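Local atomic coordinates of NalD (Pseudomonas aeruginosa PAO1, PDB entry 5DAJ), a protein that represses expression of the MexAB-OprM multidrug efflux pump as a TetR-family transcriptional regulator, with novobiocin binding to it inducing the pump. Residues T11-F23 with H50-Q64. Numbering follows the deposited sequence.
Sequences TRTAILLAAEELF and HFQNKAHLFNEMLNQ
Phe51 pushes the far rim of its ring into helix 11-23, CE2 meeting Ile15 CG2 at 3.5 Å and CZ meeting Leu16 CG at 3.7 Å. The same rim lies over one face of the Arg12 guanidinium, off toward its border, with Arg12 NH1 3.4 Å from Phe51 CE1 and the two planes 35° apart. Arg12 CG lies over a face of the His50 imidazole, a CH-pi contact 4.2 Å from the ring centroid; the bend at chi3 (60°) then turns the guanidinium toward Glu60. There Arg12 NH2 donates to Glu60 OE1 at 3.1 Å in a salt bridge; OE1 lies near the guanidinium plane, at its edge, and is met on its anti side.

Helix 54-63 crosses helix 11-23 nearly perpendicularly, at -97°, and sends in two knobs. Leu57 sits among Ile15, Leu16, Ala19 and Phe23, its CD2 3.7 Å from Ala19 CB. Selenomethionine Met61 fills the neighbouring hole of Leu16, Ala19, Glu20 and Phe23; its selenium lies at the edge of the Phe23 ring, 5.2 Å from the centroid, a Met-aromatic contact. Phe23 CE2 also approaches the edge of Phe58, and both rings touch Ile111 of helix 103-114.

Ile36 of helix 33-40 also touches Ile15 and Ala19, so the contact belongs to the core of the TetR-type DNA-binding domain, whose helix-turn-helix is predicted to end at Phe51. Glu20 directs its carboxylate to Lys104 and Arg107. Apolar packing thus joins the end of helix 44-51 and helix 54-63 to the first helix, while the salt bridge links two partly exposed side chains whose opposite charges would probably favour each other's ionised form.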
loop_
_atom_site.group_PDB
_atom_site.type_symbol
_atom_site.label_atom_id
_atom_site.label_comp_id
_atom_site.label_asym_id
_atom_site.label_seq_id
_atom_site.Cartn_x
_atom_site.Cartn_y
_atom_site.Cartn_z
ATOM N N THR A 11 3.931 9.000 31.487
ATOM C CA THR A 11 4.415 7.622 31.330
ATOM C C THR A 11 3.899 6.974 30.039
ATOM O O THR A 11 4.645 6.276 29.348
ATOM C CB THR A 11 3.990 6.727 32.521
ATOM O OG1 THR A 11 4.290 7.389 33.759
ATOM C CG2 THR A 11 4.719 5.398 32.488
ATOM N N ARG A 12 2.632 7.225 29.715
ATOM C CA ARG A 12 2.033 6.738 28.458
ATOM C C ARG A 12 2.776 7.254 27.219
ATOM O O ARG A 12 3.100 6.482 26.304
ATOM C CB ARG A 12 0.554 7.144 28.360
ATOM C CG ARG A 12 -0.414 6.153 28.964
ATOM C CD ARG A 12 -1.836 6.671 28.989
ATOM N NE ARG A 12 -2.304 6.968 27.629
ATOM C CZ ARG A 12 -2.819 6.075 26.768
ATOM N NH1 ARG A 12 -2.971 4.789 27.105
ATOM N NH2 ARG A 12 -3.199 6.470 25.546
ATOM N N THR A 13 3.002 8.564 27.179
ATOM C CA THR A 13 3.699 9.203 26.049
ATOM C C THR A 13 5.115 8.647 25.891
ATOM O O THR A 13 5.553 8.369 24.766
ATOM C CB THR A 13 3.781 10.732 26.216
ATOM O OG1 THR A 13 2.482 11.253 26.520
ATOM C CG2 THR A 13 4.295 11.393 24.938
ATOM N N ALA A 14 5.816 8.512 27.017
ATOM C CA ALA A 14 7.186 7.977 27.041
ATOM C C ALA A 14 7.254 6.591 26.416
ATOM O O ALA A 14 8.112 6.324 25.570
ATOM C CB ALA A 14 7.701 7.915 28.465
ATOM N N ILE A 15 6.318 5.741 26.815
ATOM C CA ILE A 15 6.179 4.386 26.262
ATOM C C ILE A 15 5.930 4.404 24.740
ATOM O O ILE A 15 6.561 3.640 24.000
ATOM C CB ILE A 15 5.056 3.582 26.983
ATOM C CG1 ILE A 15 5.498 3.232 28.410
ATOM C CG2 ILE A 15 4.713 2.302 26.228
ATOM C CD1 ILE A 15 4.393 2.694 29.297
ATOM N N LEU A 16 5.001 5.251 24.293
ATOM C CA LEU A 16 4.652 5.341 22.865
ATOM C C LEU A 16 5.807 5.841 22.014
ATOM O O LEU A 16 6.006 5.366 20.881
ATOM C CB LEU A 16 3.400 6.210 22.631
ATOM C CG LEU A 16 2.092 5.612 23.162
ATOM C CD1 LEU A 16 0.963 6.630 23.044
ATOM C CD2 LEU A 16 1.711 4.329 22.429
ATOM N N LEU A 17 6.533 6.823 22.534
ATOM C CA LEU A 17 7.716 7.339 21.838
ATOM C C LEU A 17 8.802 6.271 21.686
ATOM O O LEU A 17 9.395 6.132 20.610
ATOM C CB LEU A 17 8.295 8.554 22.568
ATOM C CG LEU A 17 7.622 9.903 22.273
ATOM C CD1 LEU A 17 8.183 10.966 23.202
ATOM C CD2 LEU A 17 7.805 10.321 20.815
ATOM N N ALA A 18 9.046 5.536 22.763
ATOM C CA ALA A 18 9.988 4.406 22.771
ATOM C C ALA A 18 9.612 3.338 21.750
ATOM O O ALA A 18 10.434 2.936 20.925
ATOM C CB ALA A 18 10.061 3.781 24.155
ATOM N N ALA A 19 8.348 2.933 21.781
ATOM C CA ALA A 19 7.810 1.969 20.820
ATOM C C ALA A 19 7.913 2.457 19.367
ATOM O O ALA A 19 8.223 1.676 18.457
ATOM C CB ALA A 19 6.361 1.647 21.154
ATOM N N GLU A 20 7.604 3.739 19.159
ATOM C CA GLU A 20 7.689 4.373 17.831
ATOM C C GLU A 20 9.099 4.217 17.269
ATOM O O GLU A 20 9.276 3.741 16.152
ATOM C CB GLU A 20 7.293 5.850 17.910
ATOM C CG GLU A 20 7.314 6.615 16.592
ATOM C CD GLU A 20 7.046 8.102 16.768
ATOM O OE1 GLU A 20 6.221 8.479 17.624
ATOM O OE2 GLU A 20 7.662 8.906 16.035
ATOM N N GLU A 21 10.094 4.575 18.070
ATOM C CA GLU A 21 11.510 4.448 17.675
ATOM C C GLU A 21 11.916 2.983 17.422
ATOM O O GLU A 21 12.561 2.675 16.409
ATOM C CB GLU A 21 12.395 5.093 18.760
ATOM C CG GLU A 21 13.873 5.116 18.623
ATOM C CD GLU A 21 14.593 5.052 19.966
ATOM O OE1 GLU A 21 15.035 3.966 20.445
ATOM O OE2 GLU A 21 14.683 6.124 20.567
ATOM N N LEU A 22 11.511 2.088 18.321
ATOM C CA LEU A 22 11.853 0.654 18.202
ATOM C C LEU A 22 11.188 -0.023 17.004
ATOM O O LEU A 22 11.867 -0.698 16.224
ATOM C CB LEU A 22 11.523 -0.129 19.476
ATOM C CG LEU A 22 12.685 -0.245 20.464
ATOM C CD1 LEU A 22 12.749 0.971 21.369
ATOM C CD2 LEU A 22 12.553 -1.508 21.293
ATOM N N PHE A 23 9.873 0.151 16.875
ATOM C CA PHE A 23 9.121 -0.373 15.723
ATOM C C PHE A 23 9.756 0.084 14.420
ATOM O O PHE A 23 9.948 -0.716 13.499
ATOM C CB PHE A 23 7.659 0.099 15.722
ATOM C CG PHE A 23 6.788 -0.518 16.783
ATOM C CD1 PHE A 23 7.144 -1.687 17.464
ATOM C CD2 PHE A 23 5.563 0.061 17.071
ATOM C CE1 PHE A 23 6.309 -2.232 18.418
ATOM C CE2 PHE A 23 4.720 -0.482 18.033
ATOM C CZ PHE A 23 5.092 -1.632 18.703
ATOM N N HIS A 50 -0.801 -0.049 31.124
ATOM C CA HIS A 50 -1.338 1.033 30.285
ATOM C C HIS A 50 -1.921 0.604 28.945
ATOM O O HIS A 50 -2.843 1.257 28.430
ATOM C CB HIS A 50 -0.263 2.096 30.043
ATOM C CG HIS A 50 0.047 2.886 31.267
ATOM N ND1 HIS A 50 -0.912 3.644 31.904
ATOM C CD2 HIS A 50 1.179 3.014 31.995
ATOM C CE1 HIS A 50 -0.371 4.233 32.954
ATOM N NE2 HIS A 50 0.895 3.861 33.038
ATOM N N PHE A 51 -1.355 -0.445 28.357
ATOM C CA PHE A 51 -1.687 -0.824 26.972
ATOM C C PHE A 51 -2.158 -2.253 26.750
ATOM O O PHE A 51 -2.521 -2.594 25.634
ATOM C CB PHE A 51 -0.495 -0.512 26.060
ATOM C CG PHE A 51 -0.173 0.950 25.987
ATOM C CD1 PHE A 51 -1.004 1.823 25.273
ATOM C CD2 PHE A 51 0.939 1.464 26.638
ATOM C CE1 PHE A 51 -0.718 3.174 25.199
ATOM C CE2 PHE A 51 1.226 2.821 26.568
ATOM C CZ PHE A 51 0.396 3.675 25.849
ATOM N N GLN A 52 -2.153 -3.083 27.797
ATOM C CA GLN A 52 -2.665 -4.478 27.763
ATOM C C GLN A 52 -1.890 -5.438 26.865
ATOM O O GLN A 52 -1.324 -6.422 27.347
ATOM C CB GLN A 52 -4.141 -4.517 27.414
ATOM C CG GLN A 52 -5.043 -3.897 28.474
ATOM C CD GLN A 52 -5.334 -2.443 28.187
ATOM O OE1 GLN A 52 -6.060 -2.117 27.233
ATOM N NE2 GLN A 52 -4.777 -1.550 29.002
ATOM N N ASN A 53 -1.873 -5.155 25.571
ATOM C CA ASN A 53 -1.143 -5.968 24.611
ATOM C C ASN A 53 -0.526 -5.124 23.506
ATOM O O ASN A 53 -0.837 -3.940 23.363
ATOM C CB ASN A 53 -2.088 -7.023 24.029
ATOM C CG ASN A 53 -3.279 -6.407 23.312
ATOM O OD1 ASN A 53 -3.130 -5.828 22.245
ATOM N ND2 ASN A 53 -4.470 -6.555 23.880
ATOM N N LYS A 54 0.307 -5.766 22.694
ATOM C CA LYS A 54 1.034 -5.083 21.619
ATOM C C LYS A 54 0.105 -4.444 20.584
ATOM O O LYS A 54 0.376 -3.352 20.096
ATOM C CB LYS A 54 2.014 -6.044 20.915
ATOM C CG LYS A 54 3.099 -5.319 20.124
ATOM C CD LYS A 54 3.839 -6.209 19.151
ATOM C CE LYS A 54 4.703 -7.224 19.848
ATOM N NZ LYS A 54 5.600 -7.900 18.871
ATOM N N ALA A 55 -0.961 -5.151 20.219
ATOM C CA ALA A 55 -1.925 -4.679 19.199
ATOM C C ALA A 55 -2.624 -3.408 19.629
ATOM O O ALA A 55 -2.809 -2.492 18.828
ATOM C CB ALA A 55 -2.956 -5.752 18.881
ATOM N N HIS A 56 -3.017 -3.369 20.896
ATOM C CA HIS A 56 -3.680 -2.197 21.460
ATOM C C HIS A 56 -2.723 -1.020 21.556
ATOM O O HIS A 56 -3.123 0.112 21.311
ATOM C CB HIS A 56 -4.244 -2.491 22.839
ATOM C CG HIS A 56 -5.116 -1.401 23.379
ATOM N ND1 HIS A 56 -4.800 -0.696 24.520
ATOM C CD2 HIS A 56 -6.281 -0.878 22.926
ATOM C CE1 HIS A 56 -5.740 0.201 24.759
ATOM N NE2 HIS A 56 -6.648 0.113 23.805
ATOM N N LEU A 57 -1.475 -1.307 21.927
ATOM C CA LEU A 57 -0.412 -0.299 21.978
ATOM C C LEU A 57 -0.244 0.338 20.603
ATOM O O LEU A 57 -0.300 1.556 20.448
ATOM C CB LEU A 57 0.910 -0.923 22.427
ATOM C CG LEU A 57 2.023 0.054 22.812
ATOM C CD1 LEU A 57 2.977 -0.586 23.805
ATOM C CD2 LEU A 57 2.810 0.554 21.607
ATOM N N PHE A 58 -0.069 -0.521 19.606
ATOM C CA PHE A 58 0.078 -0.110 18.206
ATOM C C PHE A 58 -1.089 0.764 17.744
ATOM O O PHE A 58 -0.899 1.744 17.039
ATOM C CB PHE A 58 0.186 -1.352 17.323
ATOM C CG PHE A 58 0.416 -1.057 15.872
ATOM C CD1 PHE A 58 1.636 -0.612 15.438
ATOM C CD2 PHE A 58 -0.587 -1.238 14.951
ATOM C CE1 PHE A 58 1.858 -0.357 14.096
ATOM C CE2 PHE A 58 -0.376 -0.979 13.609
ATOM C CZ PHE A 58 0.858 -0.537 13.181
ATOM N N ASN A 59 -2.289 0.393 18.163
ATOM C CA ASN A 59 -3.506 1.120 17.815
ATOM C C ASN A 59 -3.586 2.513 18.452
ATOM O O ASN A 59 -4.002 3.482 17.802
ATOM C CB ASN A 59 -4.734 0.303 18.217
ATOM C CG ASN A 59 -5.842 0.380 17.194
ATOM O OD1 ASN A 59 -6.961 0.712 17.517
ATOM N ND2 ASN A 59 -5.529 0.083 15.940
ATOM N N GLU A 60 -3.214 2.590 19.729
ATOM C CA GLU A 60 -3.126 3.861 20.449
ATOM C C GLU A 60 -2.105 4.779 19.794
ATOM O O GLU A 60 -2.296 5.994 19.745
ATOM C CB GLU A 60 -2.741 3.631 21.917
ATOM C CG GLU A 60 -3.840 3.007 22.759
ATOM C CD GLU A 60 -5.063 3.899 22.895
ATOM O OE1 GLU A 60 -4.928 5.042 23.390
ATOM O OE2 GLU A 60 -6.159 3.454 22.473
HETATM N N MSE A 61 -1.036 4.183 19.278
HETATM C CA MSE A 61 0.005 4.930 18.576
HETATM C C MSE A 61 -0.559 5.551 17.320
HETATM O O MSE A 61 -0.423 6.748 17.088
HETATM C CB MSE A 61 1.194 4.024 18.248
HETATM C CG MSE A 61 2.368 4.791 17.646
HETATM SE SE MSE A 61 3.747 3.523 17.048
HETATM C CE MSE A 61 4.454 3.355 18.856
ATOM N N LEU A 62 -1.244 4.762 16.516
ATOM C CA LEU A 62 -1.855 5.250 15.295
ATOM C C LEU A 62 -2.868 6.338 15.525
ATOM O O LEU A 62 -2.982 7.246 14.770
ATOM C CB LEU A 62 -2.520 4.121 14.569
ATOM C CG LEU A 62 -1.569 3.090 14.024
ATOM C CD1 LEU A 62 -2.337 1.850 13.667
ATOM C CD2 LEU A 62 -0.885 3.631 12.804
ATOM N N ASN A 63 -3.621 6.221 16.579
ATOM C CA ASN A 63 -4.614 7.234 16.969
ATOM C C ASN A 63 -4.047 8.634 17.129
ATOM O O ASN A 63 -4.748 9.608 16.861
ATOM C CB ASN A 63 -5.294 6.856 18.287
ATOM C CG ASN A 63 -6.389 5.842 18.121
ATOM O OD1 ASN A 63 -6.733 5.434 17.008
ATOM N ND2 ASN A 63 -6.954 5.420 19.251
ATOM N N GLN A 64 -2.785 8.723 17.557
ATOM C CA GLN A 64 -2.071 10.010 17.674
ATOM C C GLN A 64 -2.041 10.791 16.348
ATOM O O GLN A 64 -1.873 12.007 16.346
ATOM C CB GLN A 64 -0.619 9.796 18.134
ATOM C CG GLN A 64 -0.424 9.151 19.510
ATOM C CD GLN A 64 1.037 8.837 19.831
ATOM O OE1 GLN A 64 1.599 9.343 20.802
ATOM N NE2 GLN A 64 1.658 8.000 19.009
#